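Local coordinates for protein ADP-ribosylglycohydrolase (Thermus thermophilus, PDB 2YZV) that is an all-helical member of the ADP-ribosylglycohydrolase family that binds magnesium ions at sites rich in aspartate, at residues A[74-80]-A[153-158]; A[83-88]-A[109-113]; A[130-134]-A[167-172]; A[11-15]-A[136-142]. The contacts are given in a common frame with arbitrary orientation. Residues are numbered along the deposited sequence.

In the fold
Helix 76-89 serves both contact 1, at its start, and contact 2, further on; their centres lie about 12 Å apart, and Met80 CE packs 3.8 Å from Leu109 CD2. Contact 3 is the most central, about 6 Å from the chain centre, and is tied to contact 1 by Arg133, whose NH2 lies 2.9 Å from both Thr158 OG1 and Ala154 O. Contact 4 meets contact 3 where Val138 CG2 comes 4.0 Å from Ala172 CA, and contact 1 through Phe74 and Leu137. The side chain of Leu131 in contact 3 is about 10 Å from a bound magnesium ion; those of Thr158, Tyr87 and Phe15 in the other contacts are about 13 to 14 Å from one.

Contact 1. Residues A[74-80]-A[153-158]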
# COMPACT_ATOMS: atom_id res chain seq x y z
N PHE A 74 -1.59 11.45 14.49
CA PHE A 74 -0.46 11.51 13.57
C PHE A 74 0.80 11.92 14.32
O PHE A 74 1.01 13.10 14.61
CB PHE A 74 -0.72 12.49 12.44
CG PHE A 74 0.22 12.34 11.29
CD1 PHE A 74 0.07 11.30 10.38
CD2 PHE A 74 1.30 13.21 11.14
CE1 PHE A 74 0.98 11.12 9.35
CE2 PHE A 74 2.22 13.03 10.11
CZ PHE A 74 2.06 11.98 9.21
N ASP A 75 1.64 10.93 14.63
CA ASP A 75 2.87 11.15 15.38
C ASP A 75 4.03 10.38 14.74
O ASP A 75 4.27 9.22 15.09
CB ASP A 75 2.62 10.68 16.82
CG ASP A 75 3.80 10.92 17.74
OD1 ASP A 75 3.63 10.69 18.96
OD2 ASP A 75 4.87 11.33 17.27
N PRO A 76 4.74 11.01 13.79
CA PRO A 76 5.87 10.36 13.12
C PRO A 76 6.93 9.81 14.07
O PRO A 76 7.53 8.77 13.80
CB PRO A 76 6.41 11.46 12.21
CG PRO A 76 5.17 12.21 11.84
CD PRO A 76 4.46 12.32 13.19
N LYS A 77 7.17 10.51 15.17
CA LYS A 77 8.16 10.04 16.13
C LYS A 77 7.73 8.67 16.66
O LYS A 77 8.53 7.74 16.73
CB LYS A 77 8.31 11.03 17.28
CG LYS A 77 9.28 10.58 18.35
CD LYS A 77 9.42 11.61 19.45
CE LYS A 77 10.39 11.13 20.52
NZ LYS A 77 11.71 10.77 19.94
N ASP A 78 6.46 8.55 17.03
CA ASP A 78 5.94 7.28 17.55
C ASP A 78 5.93 6.22 16.46
O ASP A 78 6.16 5.04 16.72
CB ASP A 78 4.52 7.47 18.10
CG ASP A 78 3.94 6.18 18.65
OD1 ASP A 78 3.12 5.55 17.96
OD2 ASP A 78 4.32 5.79 19.78
N GLN A 79 5.66 6.63 15.22
CA GLN A 79 5.66 5.69 14.11
C GLN A 79 7.03 5.04 14.02
O GLN A 79 7.15 3.81 13.93
CB GLN A 79 5.34 6.41 12.81
CG GLN A 79 3.88 6.81 12.68
CD GLN A 79 3.66 7.82 11.57
OE1 GLN A 79 4.42 7.89 10.60
NE2 GLN A 79 2.60 8.61 11.70
N MET A 80 8.07 5.87 14.06
CA MET A 80 9.44 5.39 13.97
C MET A 80 9.86 4.57 15.19
O MET A 80 10.64 3.63 15.06
CB MET A 80 10.39 6.56 13.74
CG MET A 80 10.26 7.19 12.35
SD MET A 80 10.77 6.07 11.02
CE MET A 80 12.53 6.50 10.90
N ARG A 153 4.36 13.44 4.86
CA ARG A 153 5.11 13.32 6.10
C ARG A 153 5.28 11.85 6.49
O ARG A 153 6.35 11.44 6.96
CB ARG A 153 4.40 14.10 7.22
CG ARG A 153 4.53 15.61 7.05
CD ARG A 153 3.57 16.36 7.96
NE ARG A 153 3.83 16.12 9.37
CZ ARG A 153 2.99 16.45 10.35
NH1 ARG A 153 1.83 17.03 10.05
NH2 ARG A 153 3.29 16.20 11.62
N ALA A 154 4.24 11.05 6.27
CA ALA A 154 4.30 9.62 6.59
C ALA A 154 5.33 8.92 5.71
O ALA A 154 5.96 7.94 6.14
CB ALA A 154 2.92 8.98 6.40
N ALA A 155 5.51 9.40 4.49
CA ALA A 155 6.49 8.81 3.59
C ALA A 155 7.89 9.23 4.00
O ALA A 155 8.82 8.43 3.99
CB ALA A 155 6.21 9.24 2.15
N ARG A 156 8.02 10.51 4.37
CA ARG A 156 9.31 11.09 4.74
C ARG A 156 10.02 10.43 5.92
O ARG A 156 11.23 10.63 6.10
CB ARG A 156 9.14 12.59 5.01
CG ARG A 156 8.94 13.42 3.75
CD ARG A 156 8.73 14.88 4.09
NE ARG A 156 9.83 15.39 4.89
CZ ARG A 156 9.66 16.09 6.01
NH1 ARG A 156 8.44 16.35 6.46
NH2 ARG A 156 10.73 16.51 6.69
N THR A 157 9.30 9.65 6.71
CA THR A 157 9.92 8.98 7.84
C THR A 157 11.00 8.01 7.36
O THR A 157 12.03 7.84 8.02
CB THR A 157 8.90 8.18 8.67
OG1 THR A 157 8.18 7.28 7.81
CG2 THR A 157 7.93 9.12 9.36
N THR A 158 10.79 7.39 6.19
CA THR A 158 11.75 6.42 5.67
C THR A 158 12.27 6.69 4.26
O THR A 158 13.30 6.14 3.86
CB THR A 158 11.15 5.01 5.69
OG1 THR A 158 9.97 4.99 4.87
CG2 THR A 158 10.79 4.60 7.11
O HOH W 1 5.47 6.44 8.62
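Phe74 overlaps one face of the Arg153 guanidinium, with Phe74 CE2 3.5 Å from Arg153 CZ. The same ring points its edge at the backbone of the next residue, with Phe74 CZ 3.8 Å from Ala154 N, and Phe74 CE1 is 4.1 Å from Ala154 CB. Further along, Pro76 CB meets Thr157 CG2 at 4.0 Å. Met80 reaches Thr157, its SD 3.7 Å from Thr157 CB and its CE 3.2 Å from Thr157 O. No direct hydrogen bond crosses the interface; water 1 bridges it instead, donating to Gln79 OE1 (2.7 Å) and to Ala154 O (2.9 Å). Ala154 O also accepts from Thr157 OG1 at 2.9 Å, so the threonine hydroxyl turns back onto its own segment. Asp75 N-caps helix 76-89 through a weak 3.2 Å bond from Asp78 N to Asp75 OD2. Arg153 NE is held by Tyr119 OH, and Thr158 OG1 by Arg133. This is helix-end packing within an all-helical fold, made by apolar side chains and a bridging water. It joins the start of helix 76-89 to the end of helix 147-156, with helix 135-141 against Phe74 and Ala154 and helix 105-115 against Met80.

Contact 2. Residues A[83-88]-A[109-113]; sequences YLRWYR and LERYA
A bidentate salt bridge joins Arg88 to Glu110: Arg88 NH2 donates to Glu110 OE1 at 3.0 Å and Arg88 NH1 to Glu110 OE2 at 3.1 Å, with Glu110 OE1 at the guanidinium edge. Arg88 has chi1 m and chi2 and chi3 t; Glu110 is m, m. Glu110 OE2 also approaches the ring edge of Tyr87 (chi1 t), 3.5 Å from Tyr87 CE2. Both segments are regular alpha-helix, their axes 10.4 Å apart at closest approach and crossing at -116°, with Leu84 opposite Leu109 (CA atoms 5.9 Å apart). Leu109 (m, t) fills the interface: its CD1 lies 3.4 Å from Tyr87 CB and its CD2 3.7 Å from Tyr83 CB. Leu84 (t, p) puts CD1 4.2 Å from Leu109 CB and CD2 3.9 Å from Ala113 CB. This is steeply crossed helix packing, an apolar centre with an ion pair at its more exposed margin. Helix 57-72 packs on Tyr83, while Met80, one turn earlier on helix 76-89, extends the apolar contact to Leu109 and Tyr112 of helix 105-115.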
# COMPACT_ATOMS: atom_id res chain seq x y z
N TYR A 83 8.49 1.24 14.29
CA TYR A 83 9.20 0.57 13.20
C TYR A 83 10.54 0.06 13.70
O TYR A 83 10.95 -1.06 13.39
CB TYR A 83 9.47 1.52 12.02
CG TYR A 83 8.26 2.09 11.31
CD1 TYR A 83 7.06 1.38 11.21
CD2 TYR A 83 8.32 3.35 10.71
CE1 TYR A 83 5.97 1.90 10.53
CE2 TYR A 83 7.24 3.88 10.02
CZ TYR A 83 6.06 3.15 9.93
OH TYR A 83 5.00 3.68 9.25
N LEU A 84 11.23 0.90 14.47
CA LEU A 84 12.53 0.56 15.02
C LEU A 84 12.44 -0.64 15.95
O LEU A 84 13.27 -1.54 15.91
CB LEU A 84 13.12 1.76 15.78
CG LEU A 84 14.50 1.58 16.41
CD1 LEU A 84 15.53 1.27 15.34
CD2 LEU A 84 14.88 2.84 17.17
N ARG A 85 11.41 -0.64 16.79
CA ARG A 85 11.19 -1.72 17.75
C ARG A 85 10.93 -3.03 17.01
O ARG A 85 11.34 -4.10 17.47
CB ARG A 85 10.01 -1.36 18.66
CG ARG A 85 9.76 -2.32 19.80
CD ARG A 85 8.93 -1.64 20.88
NE ARG A 85 7.74 -1.00 20.32
CZ ARG A 85 6.97 -0.15 20.99
NH1 ARG A 85 7.26 0.18 22.24
NH2 ARG A 85 5.90 0.38 20.41
N TRP A 86 10.26 -2.95 15.87
CA TRP A 86 9.96 -4.13 15.07
C TRP A 86 11.20 -4.56 14.29
O TRP A 86 11.45 -5.75 14.09
CB TRP A 86 8.81 -3.84 14.10
CG TRP A 86 8.63 -4.89 13.04
CD1 TRP A 86 9.21 -4.92 11.80
CD2 TRP A 86 7.84 -6.09 13.14
NE1 TRP A 86 8.84 -6.06 11.12
CE2 TRP A 86 8.00 -6.79 11.92
CE3 TRP A 86 7.02 -6.63 14.13
CZ2 TRP A 86 7.36 -8.01 11.67
CZ3 TRP A 86 6.39 -7.85 13.89
CH2 TRP A 86 6.56 -8.52 12.67
N TYR A 87 11.98 -3.57 13.87
CA TYR A 87 13.21 -3.81 13.11
C TYR A 87 14.26 -4.50 13.96
O TYR A 87 14.95 -5.41 13.49
CB TYR A 87 13.76 -2.48 12.58
CG TYR A 87 15.12 -2.58 11.93
CD1 TYR A 87 15.32 -3.38 10.80
CD2 TYR A 87 16.20 -1.86 12.43
CE1 TYR A 87 16.57 -3.46 10.20
CE2 TYR A 87 17.46 -1.93 11.83
CZ TYR A 87 17.63 -2.73 10.71
OH TYR A 87 18.87 -2.80 10.11
N ARG A 88 14.39 -4.08 15.22
CA ARG A 88 15.38 -4.66 16.12
C ARG A 88 14.99 -6.04 16.64
O ARG A 88 15.87 -6.85 16.95
CB ARG A 88 15.64 -3.72 17.30
CG ARG A 88 16.28 -2.40 16.90
CD ARG A 88 16.90 -1.70 18.09
NE ARG A 88 17.55 -0.44 17.73
CZ ARG A 88 18.51 -0.33 16.81
NH1 ARG A 88 18.94 -1.40 16.15
NH2 ARG A 88 19.05 0.85 16.55
N LEU A 109 15.95 3.95 9.75
CA LEU A 109 15.70 3.58 11.14
C LEU A 109 16.92 3.82 12.02
O LEU A 109 16.79 4.29 13.15
CB LEU A 109 15.25 2.12 11.22
CG LEU A 109 13.93 1.83 10.51
CD1 LEU A 109 13.59 0.36 10.63
CD2 LEU A 109 12.82 2.68 11.11
N GLU A 110 18.11 3.51 11.51
CA GLU A 110 19.33 3.73 12.30
C GLU A 110 19.66 5.22 12.37
O GLU A 110 20.27 5.68 13.34
CB GLU A 110 20.50 2.96 11.69
CG GLU A 110 20.39 1.44 11.82
CD GLU A 110 20.36 0.96 13.26
OE1 GLU A 110 20.69 1.76 14.17
OE2 GLU A 110 20.03 -0.22 13.49
N ARG A 111 19.25 5.97 11.35
CA ARG A 111 19.48 7.41 11.34
C ARG A 111 18.62 8.01 12.46
O ARG A 111 19.09 8.84 13.23
CB ARG A 111 19.08 8.01 9.99
CG ARG A 111 19.24 9.52 9.88
CD ARG A 111 18.91 10.02 8.47
NE ARG A 111 19.92 9.64 7.48
CZ ARG A 111 19.72 8.81 6.46
NH1 ARG A 111 18.53 8.24 6.28
NH2 ARG A 111 20.70 8.55 5.61
N TYR A 112 17.38 7.56 12.54
CA TYR A 112 16.46 8.03 13.58
C TYR A 112 16.98 7.64 14.97
O TYR A 112 16.98 8.45 15.90
CB TYR A 112 15.07 7.43 13.38
CG TYR A 112 14.15 7.65 14.56
CD1 TYR A 112 13.74 8.94 14.91
CD2 TYR A 112 13.75 6.58 15.36
CE1 TYR A 112 12.95 9.16 16.03
CE2 TYR A 112 12.95 6.79 16.48
CZ TYR A 112 12.56 8.08 16.81
OH TYR A 112 11.78 8.31 17.92
N ALA A 113 17.43 6.40 15.10
CA ALA A 113 17.94 5.91 16.37
C ALA A 113 19.10 6.74 16.88
O ALA A 113 19.26 6.93 18.09
CB ALA A 113 18.36 4.45 16.23

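Contact 3. Residues A[130-134]-A[167-172]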
# COMPACT_ATOMS: atom_id res chain seq x y z
N PRO A 130 6.91 3.65 1.15
CA PRO A 130 5.82 4.50 1.64
C PRO A 130 4.45 4.11 1.11
O PRO A 130 3.43 4.40 1.73
CB PRO A 130 6.23 5.90 1.17
CG PRO A 130 7.72 5.81 1.05
CD PRO A 130 7.91 4.45 0.42
N LEU A 131 4.44 3.48 -0.06
CA LEU A 131 3.18 3.09 -0.69
C LEU A 131 2.58 1.83 -0.10
O LEU A 131 1.36 1.70 -0.00
CB LEU A 131 3.39 2.83 -2.18
CG LEU A 131 4.08 3.90 -3.02
CD1 LEU A 131 4.10 3.44 -4.47
CD2 LEU A 131 3.35 5.22 -2.89
N MET A 132 3.44 0.90 0.29
CA MET A 132 3.00 -0.39 0.82
C MET A 132 2.27 -0.36 2.15
O MET A 132 1.56 -1.31 2.49
CB MET A 132 4.19 -1.33 0.94
CG MET A 132 5.21 -0.88 1.97
SD MET A 132 6.64 -1.97 2.11
CE MET A 132 7.17 -1.60 3.79
N ARG A 133 2.42 0.74 2.89
CA ARG A 133 1.83 0.85 4.22
C ARG A 133 0.81 1.98 4.38
O ARG A 133 0.32 2.22 5.48
CB ARG A 133 2.95 1.07 5.24
CG ARG A 133 3.64 2.43 5.06
CD ARG A 133 4.92 2.60 5.88
NE ARG A 133 5.48 3.94 5.67
CZ ARG A 133 6.77 4.20 5.47
NH1 ARG A 133 7.66 3.21 5.46
NH2 ARG A 133 7.16 5.45 5.26
N LEU A 134 0.48 2.65 3.28
CA LEU A 134 -0.42 3.80 3.29
C LEU A 134 -1.86 3.72 3.81
O LEU A 134 -2.28 4.56 4.60
CB LEU A 134 -0.47 4.41 1.88
CG LEU A 134 -0.03 5.86 1.65
CD1 LEU A 134 -0.89 6.43 0.53
CD2 LEU A 134 -0.19 6.70 2.90
N ALA A 167 4.45 10.13 -5.22
CA ALA A 167 3.70 8.91 -5.51
C ALA A 167 2.80 8.59 -4.33
O ALA A 167 1.69 8.09 -4.50
CB ALA A 167 4.66 7.76 -5.78
N THR A 168 3.28 8.87 -3.12
CA THR A 168 2.51 8.62 -1.92
C THR A 168 1.30 9.54 -1.88
O THR A 168 0.20 9.12 -1.51
CB THR A 168 3.37 8.82 -0.65
OG1 THR A 168 4.51 7.95 -0.72
CG2 THR A 168 2.56 8.49 0.60
N GLU A 169 1.49 10.79 -2.28
CA GLU A 169 0.39 11.75 -2.30
C GLU A 169 -0.67 11.31 -3.31
O GLU A 169 -1.87 11.41 -3.04
CB GLU A 169 0.90 13.15 -2.65
CG GLU A 169 1.91 13.69 -1.64
CD GLU A 169 2.44 15.05 -2.03
OE1 GLU A 169 2.67 15.28 -3.24
OE2 GLU A 169 2.65 15.89 -1.13
N VAL A 170 -0.22 10.81 -4.46
CA VAL A 170 -1.14 10.34 -5.49
C VAL A 170 -1.93 9.14 -4.97
O VAL A 170 -3.14 9.06 -5.16
CB VAL A 170 -0.39 9.97 -6.80
CG1 VAL A 170 -1.35 9.33 -7.79
CG2 VAL A 170 0.23 11.22 -7.42
N LEU A 171 -1.26 8.21 -4.28
CA LEU A 171 -1.98 7.05 -3.75
C LEU A 171 -2.95 7.48 -2.65
O LEU A 171 -4.04 6.92 -2.53
CB LEU A 171 -1.00 5.99 -3.22
CG LEU A 171 -1.65 4.68 -2.74
CD1 LEU A 171 -2.41 4.02 -3.88
CD2 LEU A 171 -0.58 3.74 -2.22
N ALA A 172 -2.57 8.48 -1.86
CA ALA A 172 -3.46 8.95 -0.80
C ALA A 172 -4.74 9.48 -1.44
O ALA A 172 -5.84 9.20 -0.97
CB ALA A 172 -2.77 10.05 0.01
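Pro130 begins the contact with its CB 3.3 Å from Thr168 OG1, a van der Waals approach of carbon to oxygen; the hydroxyl is hydrogen-bonded to Ala164 O. Leu131 follows, its CA 5.7 Å from that of Thr168. Its CD2 lies 3.6 Å from Thr168 CA and 4.1 Å from Ala167 CB, while Leu131 CB is 4.1 Å from Leu171 CD2. Met132 and Arg133 direct their CA-to-CB bonds away from segment 167-172; Arg133 bonds to Gln61, Ala154 and Thr158. Leu134 turns back toward the helix, with CD1 3.8 Å from Leu171 CB and 4.1 Å from Ala172 CB, and CG 3.8 Å from Thr168 CG2. No hydrogen bond crosses, and all seven touching residues are buried. Helix 252-267, which bears metal ligands, adjoins Leu131, Leu134 and Leu171. Such apolar packing of a short, weakly bonded helix and its following turn on a long helix belongs to the hydrophobic core of an all-helical fold, here with Met132, on the other side of the segment, packed on the magnesium ligands Asp58 and Thr254.

Contact 4. Residues A[11-15]-A[136-142]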
# COMPACT_ATOMS: atom_id res chain seq x y z
N ARG A 11 -13.46 0.31 3.76
CA ARG A 11 -12.30 0.52 4.62
C ARG A 11 -11.67 -0.82 4.98
O ARG A 11 -10.44 -0.96 4.97
CB ARG A 11 -12.69 1.29 5.89
CG ARG A 11 -12.87 2.80 5.69
CD ARG A 11 -14.13 3.12 4.89
NE ARG A 11 -14.23 4.55 4.60
CZ ARG A 11 -15.24 5.09 3.91
NH1 ARG A 11 -16.22 4.33 3.45
NH2 ARG A 11 -15.26 6.40 3.67
N LEU A 12 -12.49 -1.81 5.30
CA LEU A 12 -11.97 -3.13 5.63
C LEU A 12 -11.29 -3.72 4.40
O LEU A 12 -10.25 -4.38 4.51
CB LEU A 12 -13.10 -4.05 6.09
CG LEU A 12 -13.67 -3.87 7.51
CD1 LEU A 12 -12.75 -4.54 8.51
CD2 LEU A 12 -13.84 -2.39 7.83
N GLY A 13 -11.88 -3.49 3.24
CA GLY A 13 -11.32 -4.01 2.00
C GLY A 13 -9.95 -3.44 1.68
O GLY A 13 -9.06 -4.16 1.23
N ALA A 14 -9.77 -2.14 1.90
CA ALA A 14 -8.48 -1.52 1.62
C ALA A 14 -7.38 -2.05 2.54
O ALA A 14 -6.26 -2.30 2.09
CB ALA A 14 -8.60 0.00 1.75
N PHE A 15 -7.69 -2.23 3.82
CA PHE A 15 -6.71 -2.72 4.78
C PHE A 15 -6.40 -4.20 4.57
O PHE A 15 -5.23 -4.59 4.45
CB PHE A 15 -7.22 -2.47 6.21
CG PHE A 15 -6.14 -2.46 7.26
CD1 PHE A 15 -6.12 -1.46 8.24
CD2 PHE A 15 -5.14 -3.42 7.28
CE1 PHE A 15 -5.13 -1.44 9.22
CE2 PHE A 15 -4.14 -3.41 8.26
CZ PHE A 15 -4.14 -2.41 9.23
N PRO A 136 -3.77 2.55 6.19
CA PRO A 136 -4.16 2.96 7.55
C PRO A 136 -4.30 4.47 7.73
O PRO A 136 -5.23 4.94 8.40
CB PRO A 136 -3.05 2.37 8.42
CG PRO A 136 -2.68 1.13 7.68
CD PRO A 136 -2.63 1.61 6.24
N LEU A 137 -3.39 5.24 7.14
CA LEU A 137 -3.44 6.69 7.26
C LEU A 137 -4.71 7.26 6.64
O LEU A 137 -5.37 8.12 7.23
CB LEU A 137 -2.23 7.33 6.59
CG LEU A 137 -2.23 8.86 6.54
CD1 LEU A 137 -2.27 9.44 7.94
CD2 LEU A 137 -0.98 9.34 5.81
N VAL A 138 -5.04 6.80 5.43
CA VAL A 138 -6.24 7.30 4.76
C VAL A 138 -7.52 6.87 5.47
O VAL A 138 -8.50 7.62 5.51
CB VAL A 138 -6.27 6.84 3.28
CG1 VAL A 138 -7.54 7.34 2.60
CG2 VAL A 138 -5.04 7.37 2.54
N LEU A 139 -7.52 5.67 6.03
CA LEU A 139 -8.71 5.19 6.74
C LEU A 139 -9.07 6.10 7.91
O LEU A 139 -10.25 6.39 8.13
CB LEU A 139 -8.50 3.77 7.25
CG LEU A 139 -9.10 2.63 6.41
CD1 LEU A 139 -8.53 2.65 5.00
CD2 LEU A 139 -8.80 1.31 7.09
N ALA A 140 -8.06 6.55 8.65
CA ALA A 140 -8.30 7.40 9.81
C ALA A 140 -8.35 8.89 9.51
O ALA A 140 -9.09 9.63 10.17
CB ALA A 140 -7.24 7.13 10.87
N TYR A 141 -7.60 9.35 8.53
CA TYR A 141 -7.57 10.78 8.20
C TYR A 141 -8.17 11.13 6.85
O TYR A 141 -7.84 12.15 6.25
CB TYR A 141 -6.13 11.29 8.30
CG TYR A 141 -5.65 11.40 9.73
CD1 TYR A 141 -5.89 12.55 10.47
CD2 TYR A 141 -4.99 10.34 10.35
CE1 TYR A 141 -5.49 12.65 11.80
CE2 TYR A 141 -4.59 10.42 11.68
CZ TYR A 141 -4.85 11.58 12.40
OH TYR A 141 -4.47 11.67 13.72
N GLU A 142 -9.09 10.28 6.39
CA GLU A 142 -9.76 10.46 5.11
C GLU A 142 -10.29 11.88 4.89
O GLU A 142 -10.14 12.45 3.81
CB GLU A 142 -10.95 9.50 5.01
CG GLU A 142 -11.69 9.58 3.68
CD GLU A 142 -13.12 9.09 3.78
OE1 GLU A 142 -13.37 8.15 4.56
OE2 GLU A 142 -14.00 9.64 3.08
O HOH W 2 -12.18 6.16 5.88
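This is a buried, nearly antiparallel helix pair, joining helix 4-26 to helix 135-141 some 120 residues later. The axes of 11-15 and 136-141 run 10.1 Å apart at closest approach, with 162° between their N-to-C directions; Arg11 CA is 6.3 Å from Leu139 CA and Phe15 CA 6.8 Å from Pro136 CA. Leu139 forms the apolar centre: its CG is 3.8 Å from Arg11 CG, its CD1 4.2 Å from Ala14 CB, and its CD2 4.0 Å from Phe15 CD1, at the ring edge. Phe15 CE1 also touches Pro136 CG at 3.9 Å. At the other end, Arg11 NH2 makes a salt bridge to Glu142 OE1, 2.7 Å long and almost linear (173°). Water 2 reinforces it, accepting from Arg11 NE (2.9 Å) and donating to Glu142 OE1 (2.7 Å) and Leu139 O (3.0 Å). Glu142 OE2 has a second partner in Arg180. Helices 57-72, 162-179 and 283-298 pack around the pair. Near-antiparallel packing of two buried helices, with an ion pair at one end, is consistent with the interior of an all-helical fold.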